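Local coordinates for uncharacterized protein (Bacteroides ovatus, PDB 4FXT) that is of unknown function but is probably built from a transthyretin-like N-terminal domain followed by a second beta domain, at residues A8-K13 with G51-S56; G60-V65 with I82-N87. One frame throughout, in Å; residues are numbered along the deposited sequence.

How the contacts relate
From the N terminus, strand 7-16 comes first. Contact 1 (8-13 with 51-56) closes when strand 52-58 returns to it antiparallel, after 37 residues that include strands 19-20, 28-33 and 43-46. The chain then passes directly into strand 60-68. Contact 2 (60-65 with 82-87) forms when strand 79-84 folds back on it. The two contacts follow in series and neither nest nor cross. They belong to different sheets of the N-terminal domain. The centres of contact 1 and contact 2 are about 11 Å apart. They meet where the chain leaves strand 79-84 for strand 88-93: Ala8 packs on Val84, and Thr9 N probably hydrogen-bonds to Asn87 OD1.

Contact 1: A8-K13 with G51-S56; sequences ATLTGK and GSYSVS
Strands 8-13 and 52-56 pair antiparallel through Leu10 with Val55 and Gly12 with Tyr53, the hydrogen-bonded pairs, in one sheet of the N-terminal domain. The short segments run at 171° to each other. Leu10 N gives a nearly straight bond to Val55 O (2.9 Å), and Val55 N returns one to Leu10 O. Gly12 and Tyr53 exchange a second pair of bonds.

Tyr53 buries the most surface in this contact. Its CG lies between the backbone N and the carbonyl carbon (chi1 74°), and the ring leans across strand 8-13. One face lies on the backbone of Gly12, with Gly12 N 3.6 Å above the ring plane and offset toward the rim. Gly12 has no side chain to hold the ring off. Leu10 CG meets the ring edge in plane, 3.9 Å from Tyr53 CE1. The hydroxyl, also beside Leu10 CG, hydrogen-bonds to Gln90 O of strand 88-93. An alanine in place of Tyr53 would probably leave the backbone of Gly12 uncovered and Gln90 O without this hydroxyl donor.

Val55 CG1 packs against Leu10 CB (3.9 Å) on the same face. The other face carries Thr11 and Ser54, where Thr11 CG2 meets Ser54 CB at 3.6 Å. A glycine covered by a cross-strand aromatic is a known pairing in antiparallel sheets, here in a domain that is probably a transthyretin-like beta sandwich.

Contact 2: G60-V65 with I82-N87; sequences GDYKLV and ITVRGN
Tyr62 pairs with Ile82, and Gly60 with Val84, in an antiparallel beta hairpin of strands 60-68 and 79-84. Both are hydrogen-bonded pairs. Ile82 N points almost straight at Tyr62 O (2.9 Å, 176° at the hydrogen), and Tyr62 N bonds back to Ile82 O. Gly60 N gives a bond to Val84 O at 2.9 Å, in the carbonyl plane, and Val84 N returns one to Gly60 O.

On one face Tyr62 brings its ring edge to Val84: CE1 is the ring atom nearest Val84 CG1. Further along, Leu64 and Ile82 cross, with Leu64 CB 3.8 Å from Ile82 CD1. On the opposite face Asp61 and Thr83 lie side by side and point the same way. Asp61 OD1 comes nearest to the methyl CG2 of Thr83, at 3.3 Å. This is packing, at the exposed face of the hairpin.

The next shell comes from both sheets. Leu64 touches Phe30 and Leu32 of the neighbouring strand 28-33. Ile82 packs on Leu10 and Ile92, so this face of the hairpin joins the other sheet. Two further bonds reach the residues just before strand 60-68, Phe58 at the end of strand 52-58 and Asn59 after it. The Tyr62 hydroxyl hydrogen-bonds to Phe58 O, and Gly86 N, just past the hairpin, to Asn59 OD1.

Contact 1: A8-K13 with G51-S56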
ATOM      1  N   ALA A   8      23.129  13.176  -2.894  1.00 97.08           N
ATOM      2  CA  ALA A   8      22.387  12.375  -3.878  1.00 94.18           C
ATOM      3  C   ALA A   8      20.932  12.057  -3.451  1.00 92.62           C
ATOM      4  O   ALA A   8      20.556  12.284  -2.300  1.00 91.29           O
ATOM      5  CB  ALA A   8      23.131  11.067  -4.095  1.00 95.16           C
ATOM      6  N   THR A   9      20.132  11.504  -4.395  1.00 85.67           N
ATOM      7  CA  THR A   9      18.733  11.120  -4.167  1.00 80.61           C
ATOM      8  C   THR A   9      18.564   9.622  -4.410  1.00 80.72           C
ATOM      9  O   THR A   9      18.837   9.150  -5.512  1.00 81.32           O
ATOM     10  CB  THR A   9      17.783  11.944  -5.091  1.00 85.84           C
ATOM     11  OG1 THR A   9      18.016  13.334  -4.933  1.00 91.49           O
ATOM     12  CG2 THR A   9      16.342  11.686  -4.817  1.00 80.75           C
ATOM     13  N   LEU A  10      18.087   8.876  -3.395  1.00 74.23           N
ATOM     14  CA  LEU A  10      17.759   7.445  -3.505  1.00 70.83           C
ATOM     15  C   LEU A  10      16.271   7.295  -3.620  1.00 71.32           C
ATOM     16  O   LEU A  10      15.556   7.651  -2.687  1.00 70.03           O
ATOM     17  CB  LEU A  10      18.290   6.587  -2.344  1.00 70.20           C
ATOM     18  CG  LEU A  10      17.875   5.091  -2.387  1.00 73.32           C
ATOM     19  CD1 LEU A  10      18.458   4.357  -3.613  1.00 74.44           C
ATOM     20  CD2 LEU A  10      18.272   4.375  -1.124  1.00 77.92           C
ATOM     21  N   THR A  11      15.794   6.786  -4.755  1.00 67.77           N
ATOM     22  CA  THR A  11      14.352   6.601  -4.984  1.00 65.16           C
ATOM     23  C   THR A  11      14.101   5.152  -5.359  1.00 65.54           C
ATOM     24  O   THR A  11      15.026   4.438  -5.687  1.00 65.86           O
ATOM     25  CB  THR A  11      13.781   7.587  -6.071  1.00 71.17           C
ATOM     26  OG1 THR A  11      14.474   7.387  -7.298  1.00 79.51           O
ATOM     27  CG2 THR A  11      13.893   9.054  -5.681  1.00 60.30           C
ATOM     28  N   GLY A  12      12.851   4.737  -5.283  1.00 60.69           N
ATOM     29  CA  GLY A  12      12.435   3.382  -5.603  1.00 59.33           C
ATOM     30  C   GLY A  12      11.003   3.115  -5.193  1.00 59.44           C
ATOM     31  O   GLY A  12      10.228   4.045  -4.972  1.00 57.87           O
ATOM     32  N   LYS A  13      10.651   1.828  -5.101  1.00 54.72           N
ATOM     33  CA  LYS A  13       9.320   1.327  -4.777  1.00 51.79           C
ATOM     34  C   LYS A  13       9.371   0.039  -3.971  1.00 55.77           C
ATOM     35  O   LYS A  13      10.255  -0.789  -4.219  1.00 56.70           O
ATOM     36  CB  LYS A  13       8.517   1.046  -6.070  1.00 53.82           C
ATOM     37  CG  LYS A  13       8.206   2.215  -6.982  1.00 84.37           C
ATOM     38  CD  LYS A  13       7.661   1.755  -8.361  1.00100.73           C
ATOM     39  CE  LYS A  13       8.677   1.055  -9.248  1.00114.75           C
ATOM     40  NZ  LYS A  13       8.128   0.753 -10.589  1.00128.27           N
ATOM     41  N   GLY A  51       3.331   3.170  -2.604  1.00 43.43           N
ATOM     42  CA  GLY A  51       4.470   2.286  -2.387  1.00 43.45           C
ATOM     43  C   GLY A  51       5.838   2.853  -2.734  1.00 49.25           C
ATOM     44  O   GLY A  51       6.866   2.197  -2.502  1.00 49.55           O
ATOM     45  N   SER A  52       5.889   4.074  -3.268  1.00 46.92           N
ATOM     46  CA  SER A  52       7.190   4.640  -3.649  1.00 48.62           C
ATOM     47  C   SER A  52       7.861   5.368  -2.451  1.00 54.28           C
ATOM     48  O   SER A  52       7.186   5.710  -1.481  1.00 53.61           O
ATOM     49  CB  SER A  52       7.034   5.597  -4.828  1.00 47.17           C
ATOM     50  OG  SER A  52       6.268   6.718  -4.434  1.00 49.90           O
ATOM     51  N   TYR A  53       9.183   5.592  -2.535  1.00 51.15           N
ATOM     52  CA  TYR A  53       9.939   6.332  -1.546  1.00 52.00           C
ATOM     53  C   TYR A  53      11.039   7.175  -2.229  1.00 59.25           C
ATOM     54  O   TYR A  53      11.446   6.888  -3.366  1.00 58.59           O
ATOM     55  CB  TYR A  53      10.548   5.368  -0.531  1.00 55.06           C
ATOM     56  CG  TYR A  53      11.728   4.584  -1.091  1.00 59.98           C
ATOM     57  CD1 TYR A  53      13.028   5.097  -1.030  1.00 63.93           C
ATOM     58  CD2 TYR A  53      11.543   3.339  -1.698  1.00 60.14           C
ATOM     59  CE1 TYR A  53      14.104   4.401  -1.564  1.00 66.37           C
ATOM     60  CE2 TYR A  53      12.619   2.632  -2.237  1.00 62.84           C
ATOM     61  CZ  TYR A  53      13.896   3.176  -2.177  1.00 73.33           C
ATOM     62  OH  TYR A  53      14.975   2.497  -2.684  1.00 79.96           O
ATOM     63  N   SER A  54      11.532   8.202  -1.513  1.00 59.10           N
ATOM     64  CA  SER A  54      12.648   9.094  -1.900  1.00 61.86           C
ATOM     65  C   SER A  54      13.292   9.578  -0.652  1.00 70.74           C
ATOM     66  O   SER A  54      12.568   9.857   0.320  1.00 72.82           O
ATOM     67  CB  SER A  54      12.208  10.259  -2.778  1.00 64.00           C
ATOM     68  OG  SER A  54      11.408  11.177  -2.045  1.00 69.25           O
ATOM     69  N   VAL A  55      14.632   9.629  -0.634  1.00 68.46           N
ATOM     70  CA  VAL A  55      15.409  10.028   0.542  1.00 69.30           C
ATOM     71  C   VAL A  55      16.706  10.627   0.036  1.00 77.14           C
ATOM     72  O   VAL A  55      17.321  10.047  -0.860  1.00 77.73           O
ATOM     73  CB  VAL A  55      15.624   8.830   1.539  1.00 72.10           C
ATOM     74  CG1 VAL A  55      16.260   7.597   0.872  1.00 72.60           C
ATOM     75  CG2 VAL A  55      16.380   9.250   2.800  1.00 73.63           C
ATOM     76  N   SER A  56      17.082  11.827   0.530  1.00 76.58           N
ATOM     77  CA  SER A  56      18.358  12.416   0.112  1.00 79.90           C
ATOM     78  C   SER A  56      19.432  11.916   1.073  1.00 86.83           C
ATOM     79  O   SER A  56      19.223  11.850   2.297  1.00 86.26           O
ATOM     80  CB  SER A  56      18.323  13.940   0.024  1.00 84.89           C
ATOM     81  OG  SER A  56      18.186  14.539   1.300  1.00 97.07           O
TER

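Contact 2: G60-V65 with I82-N87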
ATOM      1  N   GLY A  60      27.912   6.888  -0.781  1.00 97.42           N
ATOM      2  CA  GLY A  60      28.500   5.833   0.031  1.00 97.89           C
ATOM      3  C   GLY A  60      27.619   4.607   0.034  1.00 99.39           C
ATOM      4  O   GLY A  60      26.568   4.583  -0.613  1.00 96.41           O
ATOM      5  N   ASP A  61      28.036   3.578   0.756  1.00 97.23           N
ATOM      6  CA  ASP A  61      27.283   2.330   0.796  1.00 94.31           C
ATOM      7  C   ASP A  61      26.365   2.324   2.039  1.00 94.71           C
ATOM      8  O   ASP A  61      26.677   2.927   3.070  1.00 94.65           O
ATOM      9  CB  ASP A  61      28.256   1.135   0.778  1.00 98.56           C
ATOM     10  CG  ASP A  61      29.268   1.144  -0.377  1.00110.77           C
ATOM     11  OD1 ASP A  61      29.390   2.193  -1.066  1.00110.46           O
ATOM     12  OD2 ASP A  61      30.005   0.139  -0.532  1.00119.19           O
ATOM     13  N   TYR A  62      25.194   1.711   1.888  1.00 88.78           N
ATOM     14  CA  TYR A  62      24.142   1.610   2.898  1.00 86.68           C
ATOM     15  C   TYR A  62      23.553   0.216   2.973  1.00 89.74           C
ATOM     16  O   TYR A  62      23.595  -0.533   1.990  1.00 90.50           O
ATOM     17  CB  TYR A  62      23.008   2.597   2.589  1.00 86.12           C
ATOM     18  CG  TYR A  62      23.399   4.052   2.694  1.00 90.92           C
ATOM     19  CD1 TYR A  62      23.903   4.742   1.594  1.00 93.72           C
ATOM     20  CD2 TYR A  62      23.243   4.750   3.885  1.00 92.95           C
ATOM     21  CE1 TYR A  62      24.301   6.076   1.697  1.00 95.45           C
ATOM     22  CE2 TYR A  62      23.596   6.097   3.988  1.00 95.83           C
ATOM     23  CZ  TYR A  62      24.130   6.755   2.892  1.00101.50           C
ATOM     24  OH  TYR A  62      24.495   8.076   3.000  1.00100.09           O
ATOM     25  N   LYS A  63      22.988  -0.125   4.147  1.00 83.75           N
ATOM     26  CA  LYS A  63      22.286  -1.377   4.416  1.00 80.97           C
ATOM     27  C   LYS A  63      20.833  -1.035   4.787  1.00 79.51           C
ATOM     28  O   LYS A  63      20.620  -0.256   5.724  1.00 79.48           O
ATOM     29  CB  LYS A  63      23.006  -2.189   5.514  1.00 85.52           C
ATOM     30  N   LEU A  64      19.845  -1.546   4.007  1.00 71.04           N
ATOM     31  CA  LEU A  64      18.417  -1.279   4.218  1.00 66.85           C
ATOM     32  C   LEU A  64      17.736  -2.483   4.823  1.00 74.32           C
ATOM     33  O   LEU A  64      17.953  -3.612   4.368  1.00 76.10           O
ATOM     34  CB  LEU A  64      17.707  -0.881   2.894  1.00 64.02           C
ATOM     35  CG  LEU A  64      16.214  -0.490   2.952  1.00 62.09           C
ATOM     36  CD1 LEU A  64      15.874   0.453   1.920  1.00 58.32           C
ATOM     37  CD2 LEU A  64      15.314  -1.701   2.865  1.00 66.19           C
ATOM     38  N   VAL A  65      16.858  -2.234   5.817  1.00 70.94           N
ATOM     39  CA  VAL A  65      16.087  -3.283   6.482  1.00 69.98           C
ATOM     40  C   VAL A  65      14.632  -2.919   6.525  1.00 70.04           C
ATOM     41  O   VAL A  65      14.275  -1.742   6.623  1.00 69.28           O
ATOM     42  CB  VAL A  65      16.572  -3.617   7.914  1.00 76.99           C
ATOM     43  CG1 VAL A  65      17.880  -4.389   7.894  1.00 79.96           C
ATOM     44  CG2 VAL A  65      16.659  -2.373   8.806  1.00 77.61           C
ATOM     45  N   ILE A  82      22.876  -1.299  -0.690  1.00 82.57           N
ATOM     46  CA  ILE A  82      22.651  -0.264  -1.690  1.00 80.45           C
ATOM     47  C   ILE A  82      23.869   0.614  -1.769  1.00 85.37           C
ATOM     48  O   ILE A  82      24.228   1.243  -0.771  1.00 85.14           O
ATOM     49  CB  ILE A  82      21.373   0.574  -1.349  1.00 80.37           C
ATOM     50  CG1 ILE A  82      20.124  -0.326  -1.070  1.00 78.07           C
ATOM     51  CG2 ILE A  82      21.096   1.655  -2.411  1.00 79.57           C
ATOM     52  CD1 ILE A  82      18.887   0.395  -0.507  1.00 77.69           C
ATOM     53  N   THR A  83      24.488   0.694  -2.949  1.00 83.86           N
ATOM     54  CA  THR A  83      25.629   1.579  -3.134  1.00 87.21           C
ATOM     55  C   THR A  83      25.099   2.820  -3.878  1.00 92.52           C
ATOM     56  O   THR A  83      24.586   2.715  -4.999  1.00 92.02           O
ATOM     57  CB  THR A  83      26.779   0.848  -3.830  1.00 97.99           C
ATOM     58  OG1 THR A  83      27.180  -0.231  -2.982  1.00102.28           O
ATOM     59  CG2 THR A  83      27.985   1.735  -4.055  1.00 98.92           C
ATOM     60  N   VAL A  84      25.175   3.985  -3.219  1.00 89.48           N
ATOM     61  CA  VAL A  84      24.718   5.221  -3.817  1.00 88.99           C
ATOM     62  C   VAL A  84      25.966   6.051  -4.229  1.00 98.89           C
ATOM     63  O   VAL A  84      26.811   6.426  -3.412  1.00101.16           O
ATOM     64  CB  VAL A  84      23.736   6.014  -2.914  1.00 89.94           C
ATOM     65  CG1 VAL A  84      24.285   6.258  -1.530  1.00 90.60           C
ATOM     66  CG2 VAL A  84      23.322   7.324  -3.552  1.00 89.72           C
ATOM     67  N   ARG A  85      26.075   6.254  -5.542  1.00 97.45           N
ATOM     68  CA  ARG A  85      27.074   7.055  -6.238  1.00101.12           C
ATOM     69  C   ARG A  85      26.296   7.884  -7.239  1.00104.67           C
ATOM     70  O   ARG A  85      25.923   7.388  -8.310  1.00104.39           O
ATOM     71  CB  ARG A  85      28.177   6.183  -6.858  1.00105.18           C
ATOM     72  N   GLY A  86      25.915   9.085  -6.802  1.00 99.92           N
ATOM     73  CA  GLY A  86      25.046   9.994  -7.541  1.00 98.19           C
ATOM     74  C   GLY A  86      23.614   9.551  -7.340  1.00 97.30           C
ATOM     75  O   GLY A  86      23.364   8.625  -6.558  1.00 95.86           O
ATOM     76  N   ASN A  87      22.658  10.190  -8.026  1.00 90.42           N
ATOM     77  CA  ASN A  87      21.257   9.795  -7.911  1.00 84.71           C
ATOM     78  C   ASN A  87      21.131   8.332  -8.291  1.00 85.43           C
ATOM     79  O   ASN A  87      21.623   7.914  -9.341  1.00 85.52           O
ATOM     80  CB  ASN A  87      20.346  10.685  -8.757  1.00 84.75           C
ATOM     81  CG  ASN A  87      20.225  12.116  -8.278  1.00106.99           C
ATOM     82  OD1 ASN A  87      20.907  12.582  -7.352  1.00 88.84           O
ATOM     83  ND2 ASN A  87      19.319  12.844  -8.901  1.00108.40           N
TER